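Local coordinates for protein (R)-specific secondary-alkylsulfatase (Pseudomonas sp., PDB 4AXH) that hydrolyses secondary alkyl sulfates enantioselectively at a zinc-dependent active site, inverting the configuration to give (S)-alcohols and sulfate, at residues A[367-372]-A[407-413]. Coordinates in Å, arbitrary orientation, origin at the centre of the assembly. Residue numbers count along the deposited sequence, not the author numbering.
Sequences TYLADQ and LDRKWYL
Residues 367-372 span about one and a half turns of the long helix 362-388, and 407-413 is a loop that ends in a 3-10 turn at 411-413. CA atoms pair Tyr368 with Tyr412 (8.2 Å), Asp371 with Leu407 (6.6 Å) and Gln372 with Leu413 (7.2 Å). Thr367 rests its CG2 3.6 Å from Lys410 NZ, while its OG1 is hydrogen-bonded to Asp363 O. Tyr368, chi1 t, lays CD2 over one face of the Tyr412 ring, 3.5 Å from Tyr412 CD1; the centroids are 4.6 Å apart and the planes inclined by 33°. Tyr368 OH hydrogen-bonds to Gln353 NE2 and Ala312 O, its side chain about 9 Å from that of zinc ligand His355. Asp371, chi1 m, has its CA-to-CB bond toward the loop: OD2 accepts hydrogen bonds from Tyr412 OH (2.5 Å; Tyr412 chi1 p) and Lys410 NZ (2.7 Å), the latter also a salt bridge, while OD1 forms a salt bridge with Arg588 of the second subunit. Asp371 CB packs 3.7 Å from Leu413 CD2. Gln372 NE2 lies 3.5 Å from Leu413 CD1 and makes a weak hydrogen bond to Tyr412 O (3.4 Å). A buried carboxylate thus ties helix to dimerisation-region loop at the homodimer interface of this type III sulfatase.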
# COMPACT_ATOMS: atom_id res chain seq x y z
N THR A 367 7.29 23.89 18.81
CA THR A 367 6.49 24.35 17.68
C THR A 367 6.82 23.46 16.46
O THR A 367 5.91 23.05 15.75
CB THR A 367 6.80 25.83 17.38
OG1 THR A 367 6.36 26.63 18.48
CG2 THR A 367 6.19 26.35 16.05
N TYR A 368 8.12 23.17 16.23
CA TYR A 368 8.59 22.37 15.10
C TYR A 368 7.97 20.98 15.17
O TYR A 368 7.27 20.60 14.23
CB TYR A 368 10.12 22.38 15.09
CG TYR A 368 10.79 21.59 13.97
CD1 TYR A 368 10.99 20.21 14.08
CD2 TYR A 368 11.34 22.24 12.88
CE1 TYR A 368 11.64 19.49 13.09
CE2 TYR A 368 11.99 21.52 11.86
CZ TYR A 368 12.17 20.16 12.00
OH TYR A 368 12.84 19.44 11.03
N LEU A 369 8.10 20.29 16.31
CA LEU A 369 7.50 18.97 16.53
C LEU A 369 6.01 18.93 16.33
O LEU A 369 5.52 18.07 15.60
CB LEU A 369 7.87 18.41 17.90
CG LEU A 369 9.31 17.95 18.03
CD1 LEU A 369 9.56 17.36 19.39
CD2 LEU A 369 9.66 16.97 16.90
N ALA A 370 5.28 19.88 16.91
CA ALA A 370 3.84 19.93 16.77
C ALA A 370 3.43 20.18 15.34
O ALA A 370 2.45 19.59 14.89
CB ALA A 370 3.28 20.99 17.68
N ASP A 371 4.18 21.02 14.58
CA ASP A 371 3.91 21.31 13.16
C ASP A 371 4.11 20.03 12.33
O ASP A 371 3.25 19.71 11.51
CB ASP A 371 4.82 22.44 12.63
CG ASP A 371 4.51 23.86 13.12
OD1 ASP A 371 3.51 24.04 13.82
OD2 ASP A 371 5.26 24.78 12.76
N GLN A 372 5.22 19.29 12.60
CA GLN A 372 5.59 18.03 11.95
C GLN A 372 4.48 17.01 12.17
O GLN A 372 3.92 16.52 11.20
CB GLN A 372 6.94 17.50 12.47
CG GLN A 372 8.19 18.32 12.04
CD GLN A 372 8.59 18.19 10.58
OE1 GLN A 372 8.34 17.19 9.92
NE2 GLN A 372 9.27 19.21 10.07
N LEU A 407 0.71 26.09 8.99
CA LEU A 407 1.57 25.09 8.32
C LEU A 407 2.06 25.50 6.90
O LEU A 407 3.14 25.09 6.51
CB LEU A 407 0.96 23.67 8.35
CG LEU A 407 0.38 23.15 9.69
CD1 LEU A 407 -0.23 21.79 9.53
CD2 LEU A 407 1.43 23.06 10.73
N ASP A 408 1.33 26.37 6.20
CA ASP A 408 1.71 26.90 4.88
C ASP A 408 2.81 27.97 4.96
O ASP A 408 3.53 28.19 3.97
CB ASP A 408 0.48 27.41 4.12
CG ASP A 408 0.74 27.99 2.73
OD1 ASP A 408 1.39 27.29 1.89
OD2 ASP A 408 0.30 29.12 2.47
N ARG A 409 2.98 28.60 6.14
CA ARG A 409 4.03 29.62 6.31
C ARG A 409 5.38 29.11 6.86
O ARG A 409 6.30 29.88 6.94
CB ARG A 409 3.50 30.89 7.01
CG ARG A 409 3.01 30.66 8.41
CD ARG A 409 2.72 31.96 9.11
NE ARG A 409 2.65 31.82 10.57
CZ ARG A 409 3.72 31.70 11.37
NH1 ARG A 409 4.94 31.62 10.85
NH2 ARG A 409 3.56 31.61 12.68
N LYS A 410 5.50 27.81 7.19
CA LYS A 410 6.74 27.21 7.70
C LYS A 410 7.66 26.67 6.59
O LYS A 410 7.21 25.88 5.74
CB LYS A 410 6.45 26.10 8.74
CG LYS A 410 5.48 26.50 9.86
CD LYS A 410 5.86 27.81 10.60
CE LYS A 410 4.80 28.23 11.58
NZ LYS A 410 4.91 27.50 12.87
N TRP A 411 8.94 27.10 6.58
CA TRP A 411 9.94 26.69 5.60
C TRP A 411 10.20 25.17 5.69
O TRP A 411 10.37 24.50 4.68
CB TRP A 411 11.27 27.45 5.82
CG TRP A 411 11.38 28.84 5.25
CD1 TRP A 411 11.68 29.99 5.93
CD2 TRP A 411 11.30 29.21 3.86
NE1 TRP A 411 11.75 31.06 5.06
CE2 TRP A 411 11.48 30.61 3.79
CE3 TRP A 411 11.03 28.49 2.68
CZ2 TRP A 411 11.44 31.29 2.58
CZ3 TRP A 411 10.98 29.18 1.48
CH2 TRP A 411 11.19 30.57 1.44
N TYR A 412 10.25 24.65 6.90
CA TYR A 412 10.54 23.26 7.21
C TYR A 412 9.40 22.26 6.94
O TYR A 412 9.55 21.06 7.21
CB TYR A 412 11.04 23.18 8.65
CG TYR A 412 10.11 23.74 9.72
CD1 TYR A 412 9.11 22.95 10.29
CD2 TYR A 412 10.28 25.01 10.21
CE1 TYR A 412 8.30 23.44 11.30
CE2 TYR A 412 9.48 25.51 11.23
CZ TYR A 412 8.50 24.72 11.78
OH TYR A 412 7.72 25.24 12.77
N LEU A 413 8.27 22.74 6.40
CA LEU A 413 7.09 21.93 6.08
C LEU A 413 6.80 21.92 4.59
O LEU A 413 5.88 21.23 4.16
CB LEU A 413 5.89 22.49 6.85
CG LEU A 413 5.41 21.78 8.13
CD1 LEU A 413 6.55 21.08 8.92
CD2 LEU A 413 4.70 22.73 8.97